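ABC transporter substrate-binding protein (Bradyrhizobium japonicum, PDB 4I1D) is a periplasmic solute-binding protein of an ABC transporter, caught here with D-malate, and may, like its assigned family, bind polyamines such as putrescine and spermidine. Local coordinates at residues S99-F104 with S230-I235. Numbering follows the deposited sequence.
Sequences SVSYEF and STSLCI
A classic beta bulge interrupts the antiparallel pairing of Val100-Phe104 with Ser230-Leu233: Tyr102 and Glu103 both face Thr231, and the register slips by one residue between the Ser101-Ser232 and Glu103-Thr231 pairs. Before the bulge, Val100 and Leu233 exchange two backbone bonds as a hydrogen-bonded pair. At the bulge the bonding divides: Tyr102 N reaches Thr231 O at 2.8 Å, while Thr231 N turns to Glu103 O at 3.1 Å. Here the Tyr102 side chain lies beside that of Thr231, pointing the same way, and crosses that of Leu233. Its CG lies anti to the backbone N (chi1 -177°). Leu233 CD2 sits over the Tyr102 ring centre, 3.6 Å from the centroid and 13° off the normal, a CH-pi contact. Leu233 CD1 meets the rim at Tyr102 CD1 (3.5 Å). Thr231 OG1 approaches the ring edge near its plane. Beyond the strands, Tyr102 OH bonds to Gln18 OE1 and its side chain touches Ile22 of helix 12-30. An alanine in place of Tyr102 would probably leave a gap beside the Leu233 methyls and Gln18 OE1 without its hydroxyl mate. The Glu103 chain is bent at chi2 (84°, which sets CD), and OE1 lies a short 2.5 Å from Thr231 OG1, which also bonds to Asp61 OD1. Where Phe104 and Ser230 pair, Ser230 CB packs over the phenyl face, 4.0 Å from its centroid. Near Ser99, a water links Ser99 OG (2.5 Å) to Ser232 OG, hydroxyls that also bond to Ser96 and Thr64 respectively. This buried pairing joins strands 100-112 and 219-235, long antiparallel strands that run from one lobe toward the other, as in the two-lobed periplasmic binding protein fold.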
loop_
_atom_site.group_PDB
_atom_site.type_symbol
_atom_site.label_atom_id
_atom_site.label_comp_id
_atom_site.label_asym_id
_atom_site.label_seq_id
_atom_site.Cartn_x
_atom_site.Cartn_y
_atom_site.Cartn_z
ATOM N N SER A 99 22.846 -34.816 -12.941
ATOM C CA SER A 99 22.567 -34.319 -14.284
ATOM C C SER A 99 23.593 -34.757 -15.308
ATOM O O SER A 99 24.670 -35.230 -14.951
ATOM C CB SER A 99 22.497 -32.794 -14.275
ATOM O OG SER A 99 23.775 -32.240 -14.022
ATOM N N VAL A 100 23.240 -34.600 -16.583
ATOM C CA VAL A 100 24.176 -34.820 -17.684
ATOM C C VAL A 100 24.080 -33.663 -18.664
ATOM O O VAL A 100 22.979 -33.253 -19.032
ATOM C CB VAL A 100 23.889 -36.126 -18.455
ATOM C CG1 VAL A 100 25.030 -36.422 -19.440
ATOM C CG2 VAL A 100 23.706 -37.289 -17.496
ATOM N N SER A 101 25.231 -33.144 -19.089
ATOM C CA SER A 101 25.274 -32.045 -20.059
ATOM C C SER A 101 24.528 -32.404 -21.340
ATOM O O SER A 101 24.702 -33.496 -21.891
ATOM C CB SER A 101 26.719 -31.659 -20.384
ATOM O OG SER A 101 27.410 -31.290 -19.207
ATOM N N TYR A 102 23.713 -31.473 -21.822
ATOM C CA TYR A 102 22.776 -31.776 -22.906
ATOM C C TYR A 102 23.095 -31.001 -24.187
ATOM O O TYR A 102 23.052 -31.558 -25.277
ATOM C CB TYR A 102 21.360 -31.501 -22.418
ATOM C CG TYR A 102 20.235 -31.815 -23.383
ATOM C CD1 TYR A 102 20.075 -33.088 -23.919
ATOM C CD2 TYR A 102 19.291 -30.842 -23.703
ATOM C CE1 TYR A 102 19.025 -33.368 -24.780
ATOM C CE2 TYR A 102 18.253 -31.103 -24.556
ATOM C CZ TYR A 102 18.116 -32.367 -25.091
ATOM O OH TYR A 102 17.063 -32.620 -25.932
ATOM N N GLU A 103 23.437 -29.721 -24.041
ATOM C CA GLU A 103 23.840 -28.885 -25.165
ATOM C C GLU A 103 24.571 -27.630 -24.670
ATOM O O GLU A 103 24.334 -27.163 -23.553
ATOM C CB GLU A 103 22.611 -28.484 -25.978
ATOM C CG GLU A 103 21.532 -27.809 -25.145
ATOM C CD GLU A 103 21.760 -26.301 -24.960
ATOM O OE1 GLU A 103 21.227 -25.731 -23.986
ATOM O OE2 GLU A 103 22.454 -25.677 -25.790
ATOM N N PHE A 104 25.451 -27.080 -25.503
ATOM C CA PHE A 104 26.172 -25.865 -25.148
ATOM C C PHE A 104 25.699 -24.683 -25.979
ATOM O O PHE A 104 25.480 -24.819 -27.187
ATOM C CB PHE A 104 27.665 -26.053 -25.355
ATOM C CG PHE A 104 28.303 -26.953 -24.354
ATOM C CD1 PHE A 104 28.369 -28.315 -24.579
ATOM C CD2 PHE A 104 28.850 -26.434 -23.186
ATOM C CE1 PHE A 104 28.971 -29.153 -23.657
ATOM C CE2 PHE A 104 29.444 -27.263 -22.256
ATOM C CZ PHE A 104 29.502 -28.631 -22.489
ATOM N N SER A 230 25.806 -24.107 -20.711
ATOM C CA SER A 230 25.140 -25.349 -21.089
ATOM C C SER A 230 23.859 -25.590 -20.303
ATOM O O SER A 230 23.710 -25.123 -19.170
ATOM C CB SER A 230 26.080 -26.533 -20.844
ATOM O OG SER A 230 26.237 -26.755 -19.449
ATOM N N THR A 231 22.941 -26.343 -20.899
ATOM C CA THR A 231 21.856 -26.941 -20.122
ATOM C C THR A 231 22.144 -28.429 -19.917
ATOM O O THR A 231 22.964 -29.029 -20.635
ATOM C CB THR A 231 20.472 -26.766 -20.786
ATOM O OG1 THR A 231 20.510 -27.293 -22.115
ATOM C CG2 THR A 231 20.071 -25.277 -20.831
ATOM N N SER A 232 21.481 -29.006 -18.921
ATOM C CA SER A 232 21.613 -30.423 -18.611
ATOM C C SER A 232 20.232 -31.054 -18.378
ATOM O O SER A 232 19.264 -30.360 -18.045
ATOM C CB SER A 232 22.488 -30.626 -17.358
ATOM O OG SER A 232 23.802 -30.136 -17.562
ATOM N N LEU A 233 20.155 -32.372 -18.544
ATOM C CA LEU A 233 18.935 -33.113 -18.268
ATOM C C LEU A 233 19.005 -33.666 -16.851
ATOM O O LEU A 233 20.065 -34.125 -16.414
ATOM C CB LEU A 233 18.787 -34.262 -19.252
ATOM C CG LEU A 233 18.801 -33.903 -20.737
ATOM C CD1 LEU A 233 18.488 -35.143 -21.545
ATOM C CD2 LEU A 233 17.784 -32.809 -21.030
ATOM N N CYS A 234 17.876 -33.612 -16.147
ATOM C CA CYS A 234 17.740 -34.182 -14.807
ATOM C C CYS A 234 16.320 -34.706 -14.671
ATOM O O CYS A 234 15.457 -34.387 -15.488
ATOM C CB CYS A 234 17.995 -33.129 -13.736
ATOM S SG CYS A 234 16.923 -31.670 -13.920
ATOM N N ILE A 235 16.081 -35.502 -13.634
ATOM C CA ILE A 235 14.822 -36.203 -13.461
ATOM C C ILE A 235 14.247 -35.781 -12.134
ATOM O O ILE A 235 14.966 -35.755 -11.135
ATOM C CB ILE A 235 15.050 -37.725 -13.440
ATOM C CG1 ILE A 235 15.678 -38.188 -14.755
ATOM C CG2 ILE A 235 13.752 -38.471 -13.142
ATOM C CD1 ILE A 235 16.051 -39.668 -14.764
HETATM O O HOH W 1 25.383 -31.872 -15.839
#